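PDB 6PWI: putative hyaluronoglucosaminidase from Clostridium perfringens, which probably hydrolyses terminal N-acetylhexosamine residues of glycans as a family 84 glycoside hydrolase, here as the N-terminal part, barrel and following helical region of a longer protein. Local coordinates for residues K475-D479 / P608-L613; D551-L556 / Y589-H595. All coordinates share one frame; numbering follows the deposited sequence.

Interaction 1 (K475-D479 / P608-L613); sequences KHMSD and PGTRHL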
ATOM      1  N   LYS A 475       6.435 -15.061   4.186  1.00 22.52           N
ATOM      2  CA  LYS A 475       7.630 -15.705   3.659  1.00 22.89           C
ATOM      3  C   LYS A 475       7.287 -16.753   2.600  1.00 22.15           C
ATOM      4  O   LYS A 475       8.101 -16.987   1.712  1.00 22.35           O
ATOM      5  CB  LYS A 475       8.429 -16.373   4.782  1.00 22.79           C
ATOM      6  CG  LYS A 475       9.356 -15.447   5.552  1.00 23.61           C
ATOM      7  CD  LYS A 475       9.772 -16.022   6.884  1.00 24.16           C
ATOM      8  CE  LYS A 475      10.823 -15.191   7.584  1.00 25.21           C
ATOM      9  NZ  LYS A 475      11.012 -15.653   8.981  1.00 26.75           N
ATOM     10  N   HIS A 476       6.102 -17.374   2.708  1.00 21.81           N
ATOM     11  CA  HIS A 476       5.749 -18.543   1.909  1.00 22.05           C
ATOM     12  C   HIS A 476       4.540 -18.270   1.017  1.00 22.76           C
ATOM     13  O   HIS A 476       3.998 -19.191   0.386  1.00 21.62           O
ATOM     14  CB  HIS A 476       5.521 -19.765   2.810  1.00 20.87           C
ATOM     15  CG  HIS A 476       6.685 -20.038   3.694  1.00 21.33           C
ATOM     16  ND1 HIS A 476       7.913 -20.433   3.190  1.00 21.21           N
ATOM     17  CD2 HIS A 476       6.824 -19.950   5.034  1.00 21.32           C
ATOM     18  CE1 HIS A 476       8.764 -20.579   4.186  1.00 21.52           C
ATOM     19  NE2 HIS A 476       8.119 -20.281   5.331  1.00 21.73           N
ATOM     20  N   MET A 477       4.128 -16.999   0.961  1.00 21.94           N
ATOM     21  CA  MET A 477       2.979 -16.649   0.148  1.00 22.37           C
ATOM     22  C   MET A 477       3.288 -15.373  -0.630  1.00 22.45           C
ATOM     23  O   MET A 477       2.979 -14.276  -0.163  1.00 23.37           O
ATOM     24  CB  MET A 477       1.744 -16.448   1.032  1.00 22.98           C
ATOM     25  CG  MET A 477       1.385 -17.660   1.867  1.00 23.91           C
ATOM     26  SD  MET A 477      -0.081 -17.358   2.880  1.00 26.92           S
ATOM     27  CE  MET A 477      -0.009 -18.722   4.040  1.00 27.21           C
ATOM     28  N   SER A 478       3.900 -15.517  -1.813  1.00 21.59           N
ATOM     29  CA  SER A 478       4.366 -14.330  -2.512  1.00 21.71           C
ATOM     30  C   SER A 478       4.554 -14.549  -4.009  1.00 22.20           C
ATOM     31  O   SER A 478       4.648 -13.562  -4.734  1.00 22.86           O
ATOM     32  CB  SER A 478       5.601 -13.726  -1.876  1.00 21.98           C
ATOM     33  OG  SER A 478       6.626 -14.691  -1.687  1.00 22.24           O
ATOM     34  N   ASP A 479       4.594 -15.809  -4.471  1.00 22.23           N
ATOM     35  CA  ASP A 479       4.856 -16.066  -5.883  1.00 22.85           C
ATOM     36  C   ASP A 479       3.551 -16.266  -6.651  1.00 22.78           C
ATOM     37  O   ASP A 479       2.877 -17.277  -6.465  1.00 24.07           O
ATOM     38  CB  ASP A 479       5.822 -17.235  -6.102  1.00 23.93           C
ATOM     39  CG  ASP A 479       6.254 -17.412  -7.556  1.00 25.48           C
ATOM     40  OD1 ASP A 479       5.892 -16.546  -8.386  1.00 26.80           O
ATOM     41  OD2 ASP A 479       6.950 -18.418  -7.859  1.00 25.37           O
ATOM     42  N   PRO A 608      -0.922 -21.742  -1.144  1.00 22.50           N
ATOM     43  CA  PRO A 608       0.387 -21.190  -0.783  1.00 22.30           C
ATOM     44  C   PRO A 608       1.532 -22.187  -0.977  1.00 22.58           C
ATOM     45  O   PRO A 608       1.303 -23.383  -1.158  1.00 22.53           O
ATOM     46  CB  PRO A 608       0.204 -20.870   0.709  1.00 21.78           C
ATOM     47  CG  PRO A 608      -0.775 -21.927   1.188  1.00 21.74           C
ATOM     48  CD  PRO A 608      -1.737 -22.101   0.031  1.00 21.96           C
ATOM     49  N   GLY A 609       2.766 -21.661  -0.957  1.00 22.81           N
ATOM     50  CA  GLY A 609       3.989 -22.444  -0.880  1.00 22.04           C
ATOM     51  C   GLY A 609       4.334 -23.168  -2.177  1.00 21.54           C
ATOM     52  O   GLY A 609       4.956 -24.227  -2.140  1.00 22.72           O
ATOM     53  N   THR A 610       3.970 -22.571  -3.314  1.00 20.03           N
ATOM     54  CA  THR A 610       4.113 -23.233  -4.599  1.00 20.27           C
ATOM     55  C   THR A 610       5.536 -23.123  -5.146  1.00 20.29           C
ATOM     56  O   THR A 610       5.921 -23.923  -5.992  1.00 20.67           O
ATOM     57  CB  THR A 610       3.134 -22.674  -5.645  1.00 20.74           C
ATOM     58  OG1 THR A 610       3.186 -21.248  -5.603  1.00 21.02           O
ATOM     59  CG2 THR A 610       1.709 -23.138  -5.449  1.00 20.14           C
ATOM     60  N   ARG A 611       6.311 -22.116  -4.728  1.00 20.49           N
ATOM     61  CA  ARG A 611       7.610 -21.934  -5.359  1.00 20.85           C
ATOM     62  C   ARG A 611       8.581 -23.024  -4.899  1.00 21.04           C
ATOM     63  O   ARG A 611       9.298 -23.596  -5.717  1.00 20.57           O
ATOM     64  CB  ARG A 611       8.132 -20.498  -5.214  1.00 20.95           C
ATOM     65  CG  ARG A 611       9.266 -20.134  -6.166  1.00 20.79           C
ATOM     66  CD  ARG A 611       9.832 -18.743  -5.908  1.00 21.40           C
ATOM     67  NE  ARG A 611      10.919 -18.337  -6.796  1.00 22.20           N
ATOM     68  CZ  ARG A 611      10.767 -17.788  -8.007  1.00 22.69           C
ATOM     69  NH1 ARG A 611       9.559 -17.576  -8.509  1.00 22.33           N
ATOM     70  NH2 ARG A 611      11.830 -17.467  -8.725  1.00 22.08           N
ATOM     71  N   HIS A 612       8.580 -23.338  -3.598  1.00 21.37           N
ATOM     72  CA  HIS A 612       9.560 -24.279  -3.077  1.00 22.15           C
ATOM     73  C   HIS A 612       8.930 -25.334  -2.171  1.00 22.79           C
ATOM     74  O   HIS A 612       9.409 -26.466  -2.167  1.00 23.82           O
ATOM     75  CB  HIS A 612      10.749 -23.558  -2.424  1.00 21.84           C
ATOM     76  CG  HIS A 612      11.535 -22.745  -3.395  1.00 23.06           C
ATOM     77  ND1 HIS A 612      12.240 -23.317  -4.437  1.00 22.92           N
ATOM     78  CD2 HIS A 612      11.712 -21.408  -3.506  1.00 23.57           C
ATOM     79  CE1 HIS A 612      12.819 -22.369  -5.148  1.00 23.07           C
ATOM     80  NE2 HIS A 612      12.517 -21.186  -4.591  1.00 23.56           N
ATOM     81  N   LEU A 613       7.874 -24.976  -1.420  1.00 22.61           N
ATOM     82  CA  LEU A 613       7.351 -25.874  -0.398  1.00 22.21           C
ATOM     83  C   LEU A 613       6.736 -27.113  -1.048  1.00 23.49           C
ATOM     84  O   LEU A 613       7.041 -28.242  -0.651  1.00 24.75           O
ATOM     85  CB  LEU A 613       6.334 -25.169   0.508  1.00 21.34           C
ATOM     86  CG  LEU A 613       6.834 -23.990   1.347  1.00 21.59           C
ATOM     87  CD1 LEU A 613       5.897 -23.732   2.522  1.00 21.14           C
ATOM     88  CD2 LEU A 613       8.259 -24.189   1.843  1.00 20.24           C
TER
HETATM   89  O   HOH W   1       4.948 -20.376  -7.805  1.00 20.64           O
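Arg-611 reaches across to Asp-479 with an extended side chain that passes across the end of the aspartate. Its CB is 3.6 Å and its CG 3.3 Å from Asp-479 OD2, CD stays close to the same oxygen, and beyond NE the guanidinium turns so that NH1 closes a salt bridge of 2.8 Å with Asp-479 OD2. CG of Arg-611 stands anti to its backbone nitrogen (chi1 -163°), which sends the chain past that oxygen. The oxygen lies near the guanidinium plane, at its edge, but NH1 meets OD2 from above the carboxylate, 62° out of that plane. A water also donates weakly to OD2 and pairs with Thr-610 OG1 at 3.0 Å. Asp-479 OD1 is taken by the backbone nitrogens of Ala-481 and Leu-489, while Arg-611 NH1 also bonds Ser-488.

Farther along, Gly-609 N gives a weak hydrogen bond to His-476 O (3.1 Å, 130°). Glycine suits this bend, where phi is positive. Met-477 lies beside Pro-608, its CG 3.6 Å from Pro-608 CB, and both rest on Trp-549 of helix 540-572. The Leu-613 methyls pack obliquely against the His-476 ring, with CD1 3.9 Å from ND1; that nitrogen is hydrogen-bonded to Ser-492.

The contact joins the loop after helix 467-475, which follows the barrel in sequence, to the lead-in of helix 613-623, and Glu-491 bridges the two, its carboxylate accepting from the backbone nitrogens of Ser-478, Asp-479 and Arg-611. With both oxygens of a buried carboxylate occupied and an arginine on one of them, Asp-479 is probably held as the anion, and the two loops meet through charge at one end and apolar packing at the other.

Interaction 2 (D551-L556 / Y589-H595); sequences DSLRDL and YTASRSH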
ATOM      1  N   ASP A 551      -4.706 -22.665   6.590  1.00 27.49           N
ATOM      2  CA  ASP A 551      -5.142 -24.052   6.644  1.00 27.80           C
ATOM      3  C   ASP A 551      -4.321 -24.884   5.658  1.00 27.80           C
ATOM      4  O   ASP A 551      -3.863 -25.982   5.980  1.00 27.52           O
ATOM      5  CB  ASP A 551      -6.645 -24.178   6.373  1.00 29.78           C
ATOM      6  CG  ASP A 551      -7.531 -23.677   7.506  1.00 34.19           C
ATOM      7  OD1 ASP A 551      -7.050 -23.631   8.662  1.00 35.94           O
ATOM      8  OD2 ASP A 551      -8.708 -23.333   7.229  1.00 36.24           O
ATOM      9  N   SER A 552      -4.122 -24.341   4.455  1.00 25.95           N
ATOM     10  CA  SER A 552      -3.366 -25.041   3.433  1.00 24.86           C
ATOM     11  C   SER A 552      -1.909 -25.171   3.870  1.00 24.96           C
ATOM     12  O   SER A 552      -1.319 -26.242   3.755  1.00 25.99           O
ATOM     13  CB  SER A 552      -3.511 -24.359   2.104  1.00 24.03           C
ATOM     14  OG  SER A 552      -2.894 -25.120   1.085  1.00 24.06           O
ATOM     15  N   LEU A 553      -1.353 -24.085   4.417  1.00 24.20           N
ATOM     16  CA  LEU A 553       0.037 -24.072   4.840  1.00 24.39           C
ATOM     17  C   LEU A 553       0.261 -25.014   6.025  1.00 25.39           C
ATOM     18  O   LEU A 553       1.321 -25.636   6.121  1.00 26.46           O
ATOM     19  CB  LEU A 553       0.470 -22.644   5.179  1.00 22.62           C
ATOM     20  CG  LEU A 553       1.925 -22.497   5.613  1.00 21.89           C
ATOM     21  CD1 LEU A 553       2.872 -22.845   4.478  1.00 21.20           C
ATOM     22  CD2 LEU A 553       2.199 -21.095   6.133  1.00 22.29           C
ATOM     23  N   ARG A 554      -0.721 -25.101   6.932  1.00 24.56           N
ATOM     24  CA  ARG A 554      -0.603 -26.001   8.067  1.00 25.38           C
ATOM     25  C   ARG A 554      -0.409 -27.431   7.559  1.00 26.36           C
ATOM     26  O   ARG A 554       0.497 -28.136   8.000  1.00 26.57           O
ATOM     27  CB  ARG A 554      -1.818 -25.895   8.993  1.00 24.93           C
ATOM     28  CG  ARG A 554      -1.786 -26.854  10.176  1.00 23.92           C
ATOM     29  CD  ARG A 554      -2.993 -26.795  11.093  1.00 23.04           C
ATOM     30  NE  ARG A 554      -3.324 -25.422  11.457  1.00 23.99           N
ATOM     31  CZ  ARG A 554      -4.331 -24.718  10.935  1.00 24.04           C
ATOM     32  NH1 ARG A 554      -4.538 -23.470  11.325  1.00 23.56           N
ATOM     33  NH2 ARG A 554      -5.123 -25.263  10.026  1.00 22.91           N
ATOM     34  N   ASP A 555      -1.245 -27.824   6.595  1.00 27.07           N
ATOM     35  CA  ASP A 555      -1.186 -29.144   5.991  1.00 28.60           C
ATOM     36  C   ASP A 555       0.157 -29.366   5.288  1.00 29.76           C
ATOM     37  O   ASP A 555       0.724 -30.455   5.402  1.00 29.70           O
ATOM     38  CB  ASP A 555      -2.409 -29.398   5.107  1.00 30.24           C
ATOM     39  CG  ASP A 555      -3.729 -29.295   5.861  1.00 34.13           C
ATOM     40  OD1 ASP A 555      -3.721 -29.443   7.111  1.00 36.51           O
ATOM     41  OD2 ASP A 555      -4.767 -29.071   5.199  1.00 35.34           O
ATOM     42  N   LEU A 556       0.667 -28.342   4.577  1.00 27.43           N
ATOM     43  CA  LEU A 556       1.959 -28.455   3.914  1.00 25.28           C
ATOM     44  C   LEU A 556       3.043 -28.734   4.951  1.00 24.68           C
ATOM     45  O   LEU A 556       3.910 -29.570   4.718  1.00 24.26           O
ATOM     46  CB  LEU A 556       2.311 -27.183   3.131  1.00 24.58           C
ATOM     47  CG  LEU A 556       1.541 -26.869   1.848  1.00 23.66           C
ATOM     48  CD1 LEU A 556       2.178 -25.674   1.161  1.00 23.05           C
ATOM     49  CD2 LEU A 556       1.477 -28.050   0.891  1.00 22.82           C
ATOM     50  N   TYR A 589      -0.718 -33.797   2.203  1.00 29.46           N
ATOM     51  CA  TYR A 589      -0.650 -33.066   0.951  1.00 28.65           C
ATOM     52  C   TYR A 589      -2.050 -32.945   0.355  1.00 29.48           C
ATOM     53  O   TYR A 589      -2.432 -31.861  -0.091  1.00 32.17           O
ATOM     54  CB  TYR A 589       0.361 -33.641  -0.046  1.00 27.56           C
ATOM     55  CG  TYR A 589       0.391 -32.883  -1.352  1.00 27.50           C
ATOM     56  CD1 TYR A 589       0.826 -31.567  -1.394  1.00 27.93           C
ATOM     57  CD2 TYR A 589      -0.064 -33.449  -2.534  1.00 28.02           C
ATOM     58  CE1 TYR A 589       0.834 -30.841  -2.574  1.00 28.64           C
ATOM     59  CE2 TYR A 589      -0.065 -32.737  -3.725  1.00 28.69           C
ATOM     60  CZ  TYR A 589       0.388 -31.427  -3.745  1.00 29.51           C
ATOM     61  OH  TYR A 589       0.415 -30.701  -4.902  1.00 29.69           O
ATOM     62  N   THR A 590      -2.811 -34.050   0.354  1.00 27.70           N
ATOM     63  CA  THR A 590      -4.165 -34.011  -0.184  1.00 26.60           C
ATOM     64  C   THR A 590      -5.001 -32.995   0.592  1.00 25.35           C
ATOM     65  O   THR A 590      -5.696 -32.186  -0.015  1.00 25.91           O
ATOM     66  CB  THR A 590      -4.795 -35.406  -0.294  1.00 25.97           C
ATOM     67  OG1 THR A 590      -4.161 -35.978  -1.434  1.00 26.62           O
ATOM     68  CG2 THR A 590      -6.287 -35.372  -0.552  1.00 23.35           C
ATOM     69  N   ALA A 591      -4.896 -33.044   1.927  1.00 24.54           N
ATOM     70  CA  ALA A 591      -5.573 -32.136   2.840  1.00 23.99           C
ATOM     71  C   ALA A 591      -5.282 -30.674   2.479  1.00 23.60           C
ATOM     72  O   ALA A 591      -6.179 -29.832   2.509  1.00 22.94           O
ATOM     73  CB  ALA A 591      -5.169 -32.451   4.263  1.00 22.49           C
ATOM     74  N   SER A 592      -4.025 -30.387   2.123  1.00 22.81           N
ATOM     75  CA  SER A 592      -3.605 -29.027   1.843  1.00 23.35           C
ATOM     76  C   SER A 592      -4.375 -28.461   0.652  1.00 24.19           C
ATOM     77  O   SER A 592      -4.399 -27.247   0.464  1.00 24.27           O
ATOM     78  CB  SER A 592      -2.119 -28.957   1.616  1.00 23.35           C
ATOM     79  OG  SER A 592      -1.799 -29.335   0.284  1.00 23.46           O
ATOM     80  N   ARG A 593      -5.014 -29.343  -0.134  1.00 23.92           N
ATOM     81  CA  ARG A 593      -5.681 -28.939  -1.363  1.00 24.48           C
ATOM     82  C   ARG A 593      -7.198 -28.938  -1.184  1.00 25.15           C
ATOM     83  O   ARG A 593      -7.942 -28.790  -2.151  1.00 25.72           O
ATOM     84  CB  ARG A 593      -5.299 -29.874  -2.513  1.00 24.42           C
ATOM     85  CG  ARG A 593      -3.867 -29.714  -2.999  1.00 24.74           C
ATOM     86  CD  ARG A 593      -3.441 -30.843  -3.922  1.00 25.51           C
ATOM     87  NE  ARG A 593      -4.186 -30.933  -5.176  1.00 25.28           N
ATOM     88  CZ  ARG A 593      -3.912 -30.244  -6.285  1.00 25.53           C
ATOM     89  NH1 ARG A 593      -2.913 -29.375  -6.321  1.00 24.88           N
ATOM     90  NH2 ARG A 593      -4.656 -30.414  -7.359  1.00 25.85           N
ATOM     91  N   SER A 594      -7.655 -29.079   0.060  1.00 26.56           N
ATOM     92  CA  SER A 594      -9.059 -29.367   0.306  1.00 28.46           C
ATOM     93  C   SER A 594      -9.859 -28.102   0.634  1.00 29.10           C
ATOM     94  O   SER A 594     -11.082 -28.167   0.731  1.00 30.17           O
ATOM     95  CB  SER A 594      -9.205 -30.418   1.386  1.00 27.84           C
ATOM     96  OG  SER A 594      -8.615 -29.972   2.600  1.00 27.34           O
ATOM     97  N   HIS A 595      -9.177 -26.959   0.786  1.00 28.92           N
ATOM     98  CA  HIS A 595      -9.792 -25.744   1.304  1.00 29.61           C
ATOM     99  C   HIS A 595     -10.344 -24.877   0.172  1.00 29.20           C
ATOM    100  O   HIS A 595      -9.931 -25.003  -0.978  1.00 29.16           O
ATOM    101  CB  HIS A 595      -8.803 -25.000   2.206  1.00 30.65           C
ATOM    102  CG  HIS A 595      -8.112 -25.906   3.167  1.00 33.10           C
ATOM    103  ND1 HIS A 595      -8.705 -26.325   4.350  1.00 35.09           N
ATOM    104  CD2 HIS A 595      -6.896 -26.495   3.123  1.00 32.53           C
ATOM    105  CE1 HIS A 595      -7.875 -27.118   5.002  1.00 34.52           C
ATOM    106  NE2 HIS A 595      -6.755 -27.234   4.269  1.00 33.99           N
TER
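A histidine–carboxylate hydrogen bond joins two antiparallel neighbours of the helical region that follows the barrel: His-595, just past the turn that leaves helix 575-591, gives NE2-H to Asp-555 OD2 on helix 540-572 over 2.9 Å. The bond is nearly straight (165°). OD2 lies close to the ring plane, at the edge, and is approached on its syn side, 30° out of the carboxylate plane. Nearby acidic oxygen would favour a protonated ring, although the charge is not seen.

The ring is also covered on both faces. Asp-551 CB sits over the centre of the His-595 ring, 3.6 Å from the centroid, in a CH-pi contact, and Ser-594 OG lies over the opposite face. Asp-551 presents its methylene to the ring, while its carboxylate pairs with Arg-554 one turn on and with Lys-547 one turn back.

Asp-551, Ser-552 and Asp-555 lie on neighbouring turns of helix 540-572, so one flank of it receives the end of the next helix as the chain leaves the hairpin formed by helices 540-572 and 575-591. Ala-591 to Ser-594 form a type I beta turn, which brings His-595 back against that flank. Small residues suit the closest approach, where the CA atoms of Ser-552 and Ser-592 are 4.3 Å apart. Ser-552 OG, held anti to its own nitrogen (chi1 -174°), donates to Ser-592 O at 2.7 Å, giving the Ser-592 carbonyl a side-chain donor. Ser-592 OG turns back instead to Tyr-589 O (2.6 Å), leaving its CB to pack 3.5 Å from Asp-555 CB. Leu-556 CD2 lies beside Ser-592 OG and at the edge of the Tyr-589 ring, 4.2 Å from Tyr-589 CD1; Leu-556 also touches Ile-617 of helix 613-623.

How the interactions relate
The centres of interactions 1 and 2 lie 13 Å apart on the same side of the chain's centre, in the helical region that follows the eight-stranded barrel. Along the chain the order is 475-479, 551-556, 589-595, 608-613, so interaction 1 brackets interaction 2, and the two-stranded hairpin 597-599/602-604 connects their later segments. They touch directly: Pro-608 packs on Ser-552 and Leu-556, while Met-477 and Leu-613 meet Leu-553. Different sides of the same stretch of helix 540-572 serve the two contacts, with Ser-552 touched by both, tying the loop that follows helix 467-475, the end of helix 575-591 and the start of helix 613-623 into one packed region, away from the predicted proton donor.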